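Local coordinates for tautomerase (Bordetella trematum, PDB 6VVR), which is a small protein of the tautomerase superfamily whose chain pairs two beta-alpha-beta units, and three such chains form a trimer, at residues Ala22-Val27 with Ala36-Ile41; Asp66-Arg71 with Thr108-Ala113; Glu74-Leu79 with Val100-Ile105. All blocks are in the same frame, centred on the assembly; numbering follows the deposited sequence.

The three contacts lie along one four-stranded sheet. Interactions 1 and 3 each belong to a beta-alpha-beta unit: the first joins helix 13-31 to strand 39-45, the second helix 73-91 to strand 98-105. Their centres are 13 Å apart, and they touch where Val27 CA lies 4.1 Å from Leu79 CD1, so the two helices meet there. Interaction 2 sits at the end of strand 61-68, beside strand 98-105. It meets interaction 3 through the sheet, with Leu67 O 2.7 Å from Ile105 N, a probable hydrogen bond. Interactions 1 and 2 do not touch; their nearest atoms are about 6 Å apart. All three contacts also reach a neighbouring subunit.

Interaction 1 (Ala22-Val27 with Ala36-Ile41); sequences ALSDAV and ASVRAI
Ser24 OG and Val38 O share one water. The water lies 2.9 Å from Ser24 OG and donates to Val38 O. It joins the helix side chain to the backbone just before strand 39-45, and so gives a buried carbonyl and a buried hydroxyl a polar partner. The hydroxyl of Ser24 is trans to its own backbone N (chi1 172°), which turns it to the water.

Val38 carries most of the direct contact, and its two methyls divide the work. CG1 lies against Ser24, 3.6 Å from Ser24 OG and 3.9 Å from Ser24 CA. The other methyl, CG2, meets Val27 CG1 at 3.7 Å. Val27 CB is almost equally far from both methyls, 4.1 Å from Val38 CG1. The two valines slide past each other in opposite directions, so their branches lie alongside rather than end on. Val38 thus fits against one turn of the helix, between Ser24 and Val27. Both valines and Ser24 are buried.

This is helix-on-sheet packing inside a beta-alpha-beta unit. Strand 2-8 leads into helix 13-31, which returns the chain to strand 39-45, parallel to the first and next to it. Leu23, one residue before Ser24, packs on Val5 of strand 2-8 and on Leu83 of helix 73-91, while Val27 also rests on Pro1. Ile51 of the second subunit packs on Ser24. Residues 39-41 pair in an antiparallel ladder with a strand of that second subunit, so the sheet beneath the helix runs on across the interface.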
# COMPACT_ATOMS: atom_id res chain seq x y z
N ALA A 22 -15.95 6.70 11.33
CA ALA A 22 -16.74 5.49 11.15
C ALA A 22 -15.85 4.28 10.88
O ALA A 22 -16.16 3.18 11.33
CB ALA A 22 -17.75 5.67 10.01
N LEU A 23 -14.76 4.47 10.14
CA LEU A 23 -13.85 3.36 9.91
C LEU A 23 -13.18 2.93 11.20
O LEU A 23 -13.08 1.73 11.49
CB LEU A 23 -12.81 3.75 8.87
CG LEU A 23 -13.34 3.95 7.45
CD1 LEU A 23 -12.19 4.40 6.59
CD2 LEU A 23 -13.94 2.67 6.89
N SER A 24 -12.73 3.90 12.00
CA SER A 24 -12.07 3.57 13.26
C SER A 24 -13.02 2.80 14.17
O SER A 24 -12.68 1.73 14.69
CB SER A 24 -11.55 4.84 13.92
OG SER A 24 -11.06 4.56 15.23
N ASP A 25 -14.23 3.32 14.36
CA ASP A 25 -15.22 2.61 15.17
C ASP A 25 -15.55 1.24 14.59
O ASP A 25 -15.78 0.28 15.33
CB ASP A 25 -16.51 3.43 15.29
CG ASP A 25 -17.37 2.97 16.45
OD1 ASP A 25 -16.84 2.79 17.57
OD2 ASP A 25 -18.57 2.74 16.23
N ALA A 26 -15.56 1.11 13.26
CA ALA A 26 -15.86 -0.19 12.66
C ALA A 26 -14.78 -1.20 13.01
O ALA A 26 -15.08 -2.38 13.22
CB ALA A 26 -16.01 -0.06 11.15
N VAL A 27 -13.53 -0.76 13.10
CA VAL A 27 -12.45 -1.67 13.50
C VAL A 27 -12.64 -2.11 14.94
O VAL A 27 -12.56 -3.29 15.27
CB VAL A 27 -11.08 -1.01 13.30
CG1 VAL A 27 -9.99 -1.96 13.79
CG2 VAL A 27 -10.86 -0.64 11.84
N ALA A 36 -6.30 2.39 20.71
CA ALA A 36 -4.97 2.94 20.51
C ALA A 36 -4.21 2.28 19.36
O ALA A 36 -3.22 2.85 18.89
CB ALA A 36 -4.16 2.83 21.81
N SER A 37 -4.63 1.10 18.91
CA SER A 37 -3.94 0.43 17.82
C SER A 37 -4.52 0.77 16.45
O SER A 37 -4.03 0.25 15.45
CB SER A 37 -3.98 -1.09 18.00
OG SER A 37 -5.30 -1.58 17.84
N VAL A 38 -5.55 1.61 16.39
CA VAL A 38 -6.31 1.84 15.16
C VAL A 38 -5.90 3.18 14.56
O VAL A 38 -6.05 4.23 15.20
CB VAL A 38 -7.83 1.82 15.42
CG1 VAL A 38 -8.60 2.11 14.14
CG2 VAL A 38 -8.28 0.48 16.02
N ARG A 39 -5.39 3.15 13.33
CA ARG A 39 -5.03 4.36 12.59
C ARG A 39 -5.60 4.25 11.18
O ARG A 39 -5.71 3.16 10.62
CB ARG A 39 -3.52 4.55 12.50
CG ARG A 39 -2.81 4.34 13.81
CD ARG A 39 -1.34 4.72 13.75
NE ARG A 39 -0.87 4.92 15.11
CZ ARG A 39 0.09 5.77 15.47
NH1 ARG A 39 0.71 6.49 14.55
NH2 ARG A 39 0.41 5.89 16.75
N ALA A 40 -5.98 5.40 10.61
CA ALA A 40 -6.44 5.42 9.23
C ALA A 40 -6.01 6.73 8.59
O ALA A 40 -6.10 7.79 9.20
CB ALA A 40 -7.96 5.23 9.13
N ILE A 41 -5.53 6.63 7.35
CA ILE A 41 -5.15 7.80 6.57
C ILE A 41 -5.85 7.71 5.23
O ILE A 41 -6.08 6.62 4.71
CB ILE A 41 -3.61 7.91 6.41
CG1 ILE A 41 -3.04 6.76 5.58
CG2 ILE A 41 -2.93 7.91 7.77
CD1 ILE A 41 -1.49 6.79 5.49
O HOH W 1 -8.46 5.76 14.93

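Interaction 2 (Asp66-Arg71 with Thr108-Ala113); sequences DLIAGR and TDMGVA
Met110 lays its side chain across the end of strand 61-68. Its terminal methyl, CE, reaches the backbone: it is 3.8 Å from Asp66 O and 3.9 Å from Leu67 C. Nearer its own backbone, Met110 CG meets Ile68 CG1 at 3.9 Å. The two side chains cross at about a right angle. Met110 CG leaves trans to the backbone N, and the side chain then bends at both chi2 (75°) and chi3 (76°). These bends bring the methyl to the strand backbone while CG stays against Ile68. The touching atoms of Met110 are carbons: CB, CG and CE.

Around this contact each segment has a bond of its own. Arg71 NH1 donates to Ile68 O at 2.9 Å, on a lone pair in the carbonyl plane. This ties the loop after the strand back to its last residue. Between them Gly70 turns the chain with a positive phi of 114°. On the other segment, Thr108 OG1 donates to Asp109 OD1 at 2.8 Å, coming from above the carboxylate plane. That same oxygen also takes a salt bridge from Lys76 of the second subunit. The carboxylate of Asp66 is likewise engaged elsewhere, with Arg103 of its own chain and Arg103 of the second subunit.

Strand 61-68 runs beside strand 98-105, to which Leu67 is hydrogen-bonded through its backbone, at Arg103 and Ile105. The loop holding Met110 follows strand 98-105. The methionine packs on Ile105, the last residue of that strand, and on Val101 of the second subunit, at the C-terminal ends of these two strands.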
# COMPACT_ATOMS: atom_id res chain seq x y z
N ASP A 66 -3.61 -3.26 7.07
CA ASP A 66 -2.48 -4.05 7.55
C ASP A 66 -2.74 -4.32 9.02
O ASP A 66 -2.84 -3.38 9.82
CB ASP A 66 -1.16 -3.32 7.34
CG ASP A 66 -0.81 -3.14 5.88
OD1 ASP A 66 -0.99 -4.09 5.10
OD2 ASP A 66 -0.37 -2.04 5.51
N LEU A 67 -2.89 -5.59 9.37
CA LEU A 67 -3.23 -5.95 10.74
C LEU A 67 -2.44 -7.17 11.19
O LEU A 67 -2.01 -8.00 10.39
CB LEU A 67 -4.73 -6.19 10.92
CG LEU A 67 -5.30 -7.55 10.52
CD1 LEU A 67 -6.73 -7.69 11.01
CD2 LEU A 67 -5.23 -7.73 9.01
N ILE A 68 -2.24 -7.25 12.51
CA ILE A 68 -1.51 -8.37 13.08
C ILE A 68 -2.23 -9.68 12.77
O ILE A 68 -3.45 -9.79 12.95
CB ILE A 68 -1.33 -8.16 14.59
CG1 ILE A 68 -0.43 -6.95 14.82
CG2 ILE A 68 -0.72 -9.40 15.22
CD1 ILE A 68 -0.51 -6.40 16.25
N ALA A 69 -1.47 -10.67 12.32
CA ALA A 69 -2.01 -11.97 12.00
C ALA A 69 -2.60 -12.64 13.24
O ALA A 69 -2.30 -12.27 14.38
CB ALA A 69 -0.92 -12.87 11.41
N GLY A 70 -3.46 -13.62 13.01
CA GLY A 70 -4.05 -14.40 14.08
C GLY A 70 -5.55 -14.25 14.25
O GLY A 70 -6.14 -15.00 15.04
N ARG A 71 -6.18 -13.30 13.57
CA ARG A 71 -7.63 -13.18 13.71
C ARG A 71 -8.29 -14.35 13.00
O ARG A 71 -7.83 -14.81 11.95
CB ARG A 71 -8.12 -11.85 13.13
CG ARG A 71 -8.22 -10.71 14.15
CD ARG A 71 -6.88 -10.00 14.34
NE ARG A 71 -7.00 -8.83 15.22
CZ ARG A 71 -6.12 -7.83 15.24
NH1 ARG A 71 -5.07 -7.85 14.43
NH2 ARG A 71 -6.30 -6.79 16.06
N THR A 108 6.11 -10.51 14.28
CA THR A 108 7.50 -10.12 14.08
C THR A 108 7.68 -9.07 13.00
O THR A 108 8.75 -8.44 12.94
CB THR A 108 8.35 -11.34 13.71
OG1 THR A 108 7.82 -11.93 12.51
CG2 THR A 108 8.36 -12.39 14.82
N ASP A 109 6.68 -8.87 12.14
CA ASP A 109 6.76 -7.98 10.99
C ASP A 109 6.03 -6.66 11.18
O ASP A 109 6.10 -5.80 10.29
CB ASP A 109 6.18 -8.68 9.74
CG ASP A 109 6.87 -9.99 9.40
OD1 ASP A 109 7.74 -10.46 10.17
OD2 ASP A 109 6.50 -10.56 8.35
N MET A 110 5.28 -6.49 12.26
CA MET A 110 4.47 -5.30 12.50
C MET A 110 5.16 -4.43 13.54
O MET A 110 5.40 -4.89 14.66
CB MET A 110 3.07 -5.67 12.98
CG MET A 110 2.31 -4.47 13.51
SD MET A 110 1.75 -3.47 12.11
CE MET A 110 0.39 -4.49 11.55
N GLY A 111 5.44 -3.18 13.18
CA GLY A 111 5.99 -2.24 14.14
C GLY A 111 4.91 -1.64 15.02
O GLY A 111 3.75 -1.51 14.62
N VAL A 112 5.29 -1.30 16.25
CA VAL A 112 4.42 -0.50 17.11
C VAL A 112 5.22 0.71 17.57
O VAL A 112 6.21 1.08 16.93
CB VAL A 112 3.84 -1.31 18.28
CG1 VAL A 112 3.03 -2.50 17.77
CG2 VAL A 112 4.94 -1.78 19.23
N ALA A 113 4.80 1.35 18.66
CA ALA A 113 5.44 2.59 19.09
C ALA A 113 6.94 2.41 19.31
O ALA A 113 7.40 1.37 19.78
CB ALA A 113 4.78 3.11 20.37

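Interaction 3 (Glu74-Leu79 with Val100-Ile105); sequences ELKAAL and VVLRDI
Lys76 NZ donates to Asp104 OD2 at 2.8 Å, a hydrogen-bonded salt bridge between helix 73-91 and strand 98-105. The ammonium meets that oxygen from above the carboxylate plane, 40° out of it. The two side chains cross at about a right angle. Past CG the lysine is extended, which carries NZ across to Asp104, near the C-terminal end of the strand. A second acceptor grips the same nitrogen: Asp109 OD1 of the third subunit. The buried lysine is thus held between two carboxylates, which would probably favour its charged form.

The pair belongs to the second beta-alpha-beta unit, in which helix 73-91 links strands 61-68 and 98-105. The axes of the two short segments come within 10.0 Å of each other, with their directions 144° apart.

Leu102 packs beside the salt bridge, between Lys76 and Leu79. Its CD1 lies 3.8 Å from Lys76 CB, against the aliphatic start of the lysine, CB and CG. Its other methyl, CD2, meets Leu79 CD2, also at 3.8 Å. Arg103, the residue between Leu102 and Asp104, uses its guanidinium elsewhere: it binds Asp66 of its own chain and Asp66 of the third subunit.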
# COMPACT_ATOMS: atom_id res chain seq x y z
N GLU A 74 -13.68 -15.74 10.93
CA GLU A 74 -14.95 -15.10 11.24
C GLU A 74 -14.76 -13.63 11.62
O GLU A 74 -15.53 -12.77 11.19
CB GLU A 74 -15.65 -15.86 12.37
CG GLU A 74 -16.98 -15.26 12.80
CD GLU A 74 -17.95 -16.32 13.30
OE1 GLU A 74 -17.47 -17.41 13.69
OE2 GLU A 74 -19.18 -16.09 13.29
N LEU A 75 -13.73 -13.33 12.42
CA LEU A 75 -13.46 -11.94 12.76
C LEU A 75 -13.01 -11.16 11.53
O LEU A 75 -13.41 -10.00 11.34
CB LEU A 75 -12.39 -11.86 13.86
CG LEU A 75 -12.84 -12.16 15.30
CD1 LEU A 75 -11.73 -11.81 16.27
CD2 LEU A 75 -14.11 -11.37 15.63
N LYS A 76 -12.18 -11.77 10.68
CA LYS A 76 -11.78 -11.13 9.43
C LYS A 76 -13.01 -10.82 8.58
O LYS A 76 -13.10 -9.76 7.97
CB LYS A 76 -10.82 -12.02 8.66
CG LYS A 76 -9.38 -12.01 9.13
CD LYS A 76 -8.72 -13.29 8.60
CE LYS A 76 -7.22 -13.20 8.57
NZ LYS A 76 -6.64 -14.40 7.88
N ALA A 77 -13.95 -11.77 8.51
CA ALA A 77 -15.17 -11.54 7.74
C ALA A 77 -15.98 -10.40 8.34
O ALA A 77 -16.48 -9.53 7.61
CB ALA A 77 -16.00 -12.83 7.68
N ALA A 78 -16.13 -10.38 9.67
CA ALA A 78 -16.83 -9.28 10.32
C ALA A 78 -16.17 -7.94 10.02
O ALA A 78 -16.85 -6.93 9.83
CB ALA A 78 -16.87 -9.51 11.83
N LEU A 79 -14.83 -7.92 9.97
CA LEU A 79 -14.10 -6.68 9.73
C LEU A 79 -14.32 -6.17 8.31
O LEU A 79 -14.58 -4.98 8.11
CB LEU A 79 -12.61 -6.88 10.03
CG LEU A 79 -11.63 -5.73 9.78
CD1 LEU A 79 -11.94 -4.50 10.65
CD2 LEU A 79 -10.20 -6.21 10.03
N VAL A 100 -12.41 -4.01 0.23
CA VAL A 100 -11.59 -4.05 1.44
C VAL A 100 -10.57 -5.16 1.27
O VAL A 100 -10.93 -6.27 0.88
CB VAL A 100 -12.43 -4.32 2.70
CG1 VAL A 100 -11.52 -4.34 3.95
CG2 VAL A 100 -13.54 -3.31 2.85
N VAL A 101 -9.30 -4.87 1.58
CA VAL A 101 -8.22 -5.84 1.50
C VAL A 101 -7.55 -5.91 2.87
O VAL A 101 -7.16 -4.88 3.42
CB VAL A 101 -7.18 -5.45 0.43
CG1 VAL A 101 -6.05 -6.49 0.39
CG2 VAL A 101 -7.85 -5.28 -0.91
N LEU A 102 -7.43 -7.12 3.40
CA LEU A 102 -6.73 -7.35 4.66
C LEU A 102 -5.38 -7.98 4.35
O LEU A 102 -5.30 -8.95 3.58
CB LEU A 102 -7.52 -8.27 5.60
CG LEU A 102 -8.99 -7.95 5.86
CD1 LEU A 102 -9.57 -8.94 6.86
CD2 LEU A 102 -9.19 -6.50 6.36
N ARG A 103 -4.33 -7.43 4.94
CA ARG A 103 -2.99 -8.02 4.84
C ARG A 103 -2.60 -8.49 6.23
O ARG A 103 -2.36 -7.67 7.12
CB ARG A 103 -1.99 -7.01 4.27
CG ARG A 103 -2.50 -6.32 3.01
CD ARG A 103 -1.36 -5.84 2.14
NE ARG A 103 -1.84 -4.96 1.08
CZ ARG A 103 -2.06 -3.66 1.23
NH1 ARG A 103 -2.49 -2.95 0.19
NH2 ARG A 103 -1.83 -3.07 2.40
N ASP A 104 -2.56 -9.81 6.41
CA ASP A 104 -2.15 -10.40 7.68
C ASP A 104 -0.65 -10.19 7.85
O ASP A 104 0.14 -10.69 7.04
CB ASP A 104 -2.47 -11.90 7.70
CG ASP A 104 -3.73 -12.22 8.50
OD1 ASP A 104 -4.35 -11.32 9.08
OD2 ASP A 104 -4.10 -13.42 8.54
N ILE A 105 -0.26 -9.48 8.90
CA ILE A 105 1.13 -9.15 9.19
C ILE A 105 1.55 -9.95 10.42
O ILE A 105 1.01 -9.71 11.51
CB ILE A 105 1.33 -7.65 9.41
CG1 ILE A 105 0.76 -6.83 8.23
CG2 ILE A 105 2.80 -7.32 9.65
CD1 ILE A 105 1.41 -7.12 6.86